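Local structure of NIPSNAP domain-containing protein (Burkholderia xenovorans, 5KAK) at residues Gly34-Ile46 with Leu113-Arg125. The protein is of unknown function but belongs to the NipSnap family, whose members probably share the dimeric alpha-beta barrel fold. Sequence-based numbering, arbitrary orientation. Where two conformers were deposited one is given.
Sequences GIAIQRPVLGRLI and LPPLWQPEDEHAR
Gly43, the first residue past helix 23-42, has positive phi and meets the C-terminal tail where Trp117 N donates to Gly43 O (3.0 Å), the stronger of two direct hydrogen bonds between 34-46 and 113-125. The tail, which follows the last strand (96-106) of the four-stranded antiparallel sheet, packs along the C-terminal end of helix 23-42 and the turn into strand 45-51. It runs antiparallel to the helix, pairing Arg44 with Pro114 at one end and Ala36 with Glu122, on the short helix 119-123, at the other. Trp117, its CG anti to the backbone N (chi1 -175°), lays one face of its indole against Arg39. The guanidinium lies flat on the six-membered ring in a cation-pi stack, Arg39 CZ 3.6 Å from the ring centroid and the planes 1° apart; Ile35 CG1 lies over the rim of the opposite guanidinium face and Asp121 CB over the other indole face. Trp117 NE1 donates to Glu122 OE1 (2.8 Å), and a water links that same oxygen to Arg39 NE. Glu122 OE2 takes a salt bridge from Arg125 NH1 (3.1 Å), whose guanidinium also rests on Ile35 CG2 and reaches Glu31 O through NH2. Further along, Leu116 CD2 sits over the face of the Arg44 guanidinium, and Arg44 NE bonds weakly to Pro114 O (3.2 Å); Arg44 NH2 is salt-bridged to Glu66. Pro114 CG abuts Ile46 CG1 at 3.7 Å. Arg39 NH1 bonds Phe109 O of the second subunit, tying the stack to that contact. Arg39 and Arg44 thus spend flat faces on aromatic or apolar groups and edges on acceptors; Arg39 NH2 approaches Arg125 NE to 3.7 Å, like charges that Glu122 probably offsets.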
# COMPACT_ATOMS: atom_id res chain seq x y z
N GLY E 34 25.60 -15.99 -10.94
CA GLY E 34 25.35 -14.56 -11.12
C GLY E 34 26.22 -13.64 -10.30
O GLY E 34 26.56 -12.54 -10.75
N ILE E 35 26.59 -14.04 -9.08
CA ILE E 35 27.33 -13.10 -8.24
C ILE E 35 28.77 -12.99 -8.73
O ILE E 35 29.39 -11.92 -8.59
CB ILE E 35 27.24 -13.50 -6.76
CG1 ILE E 35 27.51 -12.29 -5.86
CG2 ILE E 35 28.20 -14.65 -6.43
CD1 ILE E 35 26.47 -11.17 -5.99
N ALA E 36 29.31 -14.04 -9.35
CA ALA E 36 30.64 -13.97 -9.93
C ALA E 36 30.70 -12.95 -11.05
O ALA E 36 31.76 -12.39 -11.33
CB ALA E 36 31.07 -15.34 -10.45
N ILE E 37 29.57 -12.71 -11.71
CA ILE E 37 29.49 -11.66 -12.71
C ILE E 37 29.35 -10.30 -12.05
O ILE E 37 30.09 -9.36 -12.35
CB ILE E 37 28.32 -11.91 -13.68
CG1 ILE E 37 28.42 -13.27 -14.34
CG2 ILE E 37 28.26 -10.82 -14.73
CD1 ILE E 37 27.18 -13.63 -15.11
N GLN E 38 28.38 -10.19 -11.12
CA GLN E 38 27.92 -8.88 -10.70
C GLN E 38 28.81 -8.25 -9.64
O GLN E 38 29.10 -7.06 -9.71
CB GLN E 38 26.47 -8.99 -10.19
CG GLN E 38 25.85 -7.64 -9.80
CD GLN E 38 24.49 -7.80 -9.14
OE1 GLN E 38 24.24 -8.78 -8.44
NE2 GLN E 38 23.60 -6.85 -9.38
N ARG E 39 29.25 -9.02 -8.65
CA ARG E 39 30.00 -8.43 -7.55
C ARG E 39 31.31 -7.77 -7.98
O ARG E 39 31.60 -6.67 -7.48
CB ARG E 39 30.27 -9.48 -6.46
CG ARG E 39 30.98 -8.90 -5.24
CD ARG E 39 30.77 -9.76 -4.01
NE ARG E 39 30.81 -11.18 -4.34
CZ ARG E 39 30.57 -12.16 -3.46
NH1 ARG E 39 30.29 -11.86 -2.20
NH2 ARG E 39 30.62 -13.42 -3.85
N PRO E 40 32.13 -8.34 -8.87
CA PRO E 40 33.37 -7.63 -9.22
C PRO E 40 33.13 -6.30 -9.91
O PRO E 40 33.95 -5.39 -9.79
CB PRO E 40 34.09 -8.62 -10.16
CG PRO E 40 33.41 -9.94 -9.95
CD PRO E 40 32.00 -9.62 -9.59
N VAL E 41 32.03 -6.17 -10.66
CA VAL E 41 31.76 -4.93 -11.38
C VAL E 41 31.22 -3.87 -10.43
O VAL E 41 31.71 -2.72 -10.39
CB VAL E 41 30.77 -5.21 -12.53
CG1 VAL E 41 30.50 -3.95 -13.32
CG2 VAL E 41 31.31 -6.33 -13.44
N LEU E 42 30.22 -4.23 -9.62
CA LEU E 42 29.61 -3.24 -8.74
C LEU E 42 30.52 -2.90 -7.58
O LEU E 42 30.63 -1.73 -7.19
CB LEU E 42 28.25 -3.75 -8.26
CG LEU E 42 27.22 -3.84 -9.40
CD1 LEU E 42 25.78 -4.05 -8.88
CD2 LEU E 42 27.32 -2.62 -10.32
N GLY E 43 31.18 -3.88 -6.99
CA GLY E 43 32.28 -3.56 -6.09
C GLY E 43 32.10 -3.90 -4.63
O GLY E 43 32.95 -4.57 -4.04
N ARG E 44 31.00 -3.43 -4.01
CA ARG E 44 30.88 -3.41 -2.55
C ARG E 44 29.52 -3.95 -2.13
O ARG E 44 28.60 -3.18 -1.83
CB ARG E 44 31.12 -2.00 -2.03
CG ARG E 44 32.50 -1.44 -2.41
CD ARG E 44 32.65 -0.03 -1.89
NE ARG E 44 34.01 0.49 -2.01
CZ ARG E 44 34.43 1.22 -3.03
NH1 ARG E 44 33.61 1.50 -4.04
NH2 ARG E 44 35.68 1.67 -3.04
N LEU E 45 29.40 -5.27 -2.07
CA LEU E 45 28.20 -5.90 -1.53
C LEU E 45 28.19 -5.76 -0.01
O LEU E 45 29.11 -6.24 0.67
CB LEU E 45 28.12 -7.37 -1.95
CG LEU E 45 26.88 -8.14 -1.46
CD1 LEU E 45 25.58 -7.45 -1.91
CD2 LEU E 45 26.93 -9.59 -1.96
N ILE E 46 27.16 -5.10 0.52
CA ILE E 46 26.95 -5.02 1.96
C ILE E 46 26.15 -6.22 2.48
O ILE E 46 26.42 -6.73 3.56
CB ILE E 46 26.27 -3.69 2.31
CG1 ILE E 46 27.22 -2.52 2.01
CG2 ILE E 46 25.78 -3.67 3.76
CD1 ILE E 46 26.55 -1.18 1.94
N LEU E 113 32.38 1.78 4.04
CA LEU E 113 32.11 0.92 2.89
C LEU E 113 32.89 -0.38 3.00
O LEU E 113 34.02 -0.39 3.50
CB LEU E 113 32.50 1.65 1.60
CG LEU E 113 31.49 2.62 0.98
CD1 LEU E 113 32.04 3.24 -0.30
CD2 LEU E 113 30.20 1.91 0.70
N PRO E 114 32.32 -1.50 2.55
CA PRO E 114 33.13 -2.70 2.36
C PRO E 114 34.26 -2.41 1.39
O PRO E 114 34.11 -1.56 0.48
CB PRO E 114 32.13 -3.71 1.78
CG PRO E 114 30.81 -3.24 2.23
CD PRO E 114 30.90 -1.74 2.24
N PRO E 115 35.40 -3.06 1.55
CA PRO E 115 36.46 -2.90 0.55
C PRO E 115 36.00 -3.48 -0.78
O PRO E 115 35.12 -4.34 -0.83
CB PRO E 115 37.63 -3.70 1.14
CG PRO E 115 36.98 -4.68 2.07
CD PRO E 115 35.78 -3.99 2.63
N LEU E 116 36.59 -2.97 -1.86
CA LEU E 116 36.29 -3.49 -3.19
C LEU E 116 36.58 -4.98 -3.28
O LEU E 116 37.61 -5.46 -2.79
CB LEU E 116 37.10 -2.74 -4.25
CG LEU E 116 36.58 -1.38 -4.74
CD1 LEU E 116 37.58 -0.74 -5.69
CD2 LEU E 116 35.24 -1.55 -5.43
N TRP E 117 35.67 -5.72 -3.90
CA TRP E 117 35.85 -7.15 -4.11
C TRP E 117 37.01 -7.37 -5.07
O TRP E 117 37.10 -6.71 -6.11
CB TRP E 117 34.57 -7.77 -4.67
CG TRP E 117 34.58 -9.26 -4.83
CD1 TRP E 117 34.80 -9.97 -5.99
CD2 TRP E 117 34.32 -10.24 -3.82
NE1 TRP E 117 34.71 -11.32 -5.74
CE2 TRP E 117 34.40 -11.51 -4.42
CE3 TRP E 117 34.02 -10.15 -2.45
CZ2 TRP E 117 34.20 -12.68 -3.70
CZ3 TRP E 117 33.83 -11.33 -1.74
CH2 TRP E 117 33.92 -12.57 -2.37
N GLN E 118 37.90 -8.30 -4.74
CA GLN E 118 39.11 -8.56 -5.50
C GLN E 118 39.11 -9.97 -6.07
O GLN E 118 38.33 -10.83 -5.63
CB GLN E 118 40.35 -8.36 -4.61
CG GLN E 118 40.53 -6.95 -4.09
CD GLN E 118 40.89 -5.94 -5.17
OE1 GLN E 118 41.51 -6.28 -6.18
NE2 GLN E 118 40.50 -4.69 -4.96
N PRO E 119 39.95 -10.25 -7.07
CA PRO E 119 40.05 -11.63 -7.56
C PRO E 119 40.45 -12.61 -6.47
O PRO E 119 39.97 -13.75 -6.46
CB PRO E 119 41.10 -11.53 -8.67
CG PRO E 119 40.96 -10.15 -9.18
CD PRO E 119 40.66 -9.31 -7.96
N GLU E 120 41.32 -12.19 -5.55
CA GLU E 120 41.69 -13.04 -4.42
C GLU E 120 40.46 -13.46 -3.62
O GLU E 120 40.46 -14.53 -3.00
CB GLU E 120 42.69 -12.32 -3.53
N ASP E 121 39.42 -12.64 -3.62
CA ASP E 121 38.17 -13.03 -2.97
C ASP E 121 37.41 -14.06 -3.79
O ASP E 121 36.88 -15.03 -3.24
CB ASP E 121 37.30 -11.79 -2.73
CG ASP E 121 38.04 -10.70 -1.97
OD1 ASP E 121 38.58 -11.01 -0.89
OD2 ASP E 121 38.07 -9.55 -2.46
N GLU E 122 37.36 -13.87 -5.11
CA GLU E 122 36.60 -14.77 -5.97
C GLU E 122 37.19 -16.17 -5.97
O GLU E 122 36.45 -17.17 -6.02
CB GLU E 122 36.54 -14.22 -7.40
CG GLU E 122 35.53 -14.91 -8.30
CD GLU E 122 34.10 -14.61 -7.89
OE1 GLU E 122 33.87 -13.51 -7.35
OE2 GLU E 122 33.22 -15.48 -8.09
N HIS E 123 38.52 -16.28 -5.91
CA HIS E 123 39.17 -17.57 -6.09
C HIS E 123 38.94 -18.50 -4.91
O HIS E 123 38.82 -19.72 -5.09
CB HIS E 123 40.67 -17.37 -6.33
CG HIS E 123 40.99 -16.61 -7.58
ND1 HIS E 123 40.02 -16.28 -8.52
CD2 HIS E 123 42.15 -16.11 -8.06
CE1 HIS E 123 40.59 -15.61 -9.51
NE2 HIS E 123 41.88 -15.50 -9.26
N ALA E 124 38.88 -17.96 -3.70
CA ALA E 124 38.74 -18.77 -2.50
C ALA E 124 37.32 -18.80 -1.97
O ALA E 124 37.11 -19.15 -0.80
CB ALA E 124 39.70 -18.27 -1.41
N ARG E 125 36.33 -18.46 -2.80
CA ARG E 125 34.93 -18.45 -2.39
C ARG E 125 34.48 -19.78 -1.79
O ARG E 125 35.00 -20.84 -2.14
CB ARG E 125 34.03 -18.11 -3.58
CG ARG E 125 33.87 -16.62 -3.85
CD ARG E 125 32.85 -16.37 -4.95
NE ARG E 125 31.52 -16.88 -4.62
CZ ARG E 125 30.56 -17.08 -5.51
NH1 ARG E 125 30.77 -16.80 -6.79
NH2 ARG E 125 29.38 -17.56 -5.12
O HOH W 1 31.26 -12.78 -6.44
O HOH W 2 28.78 -17.09 -8.84
O HOH W 3 35.39 -4.84 -7.41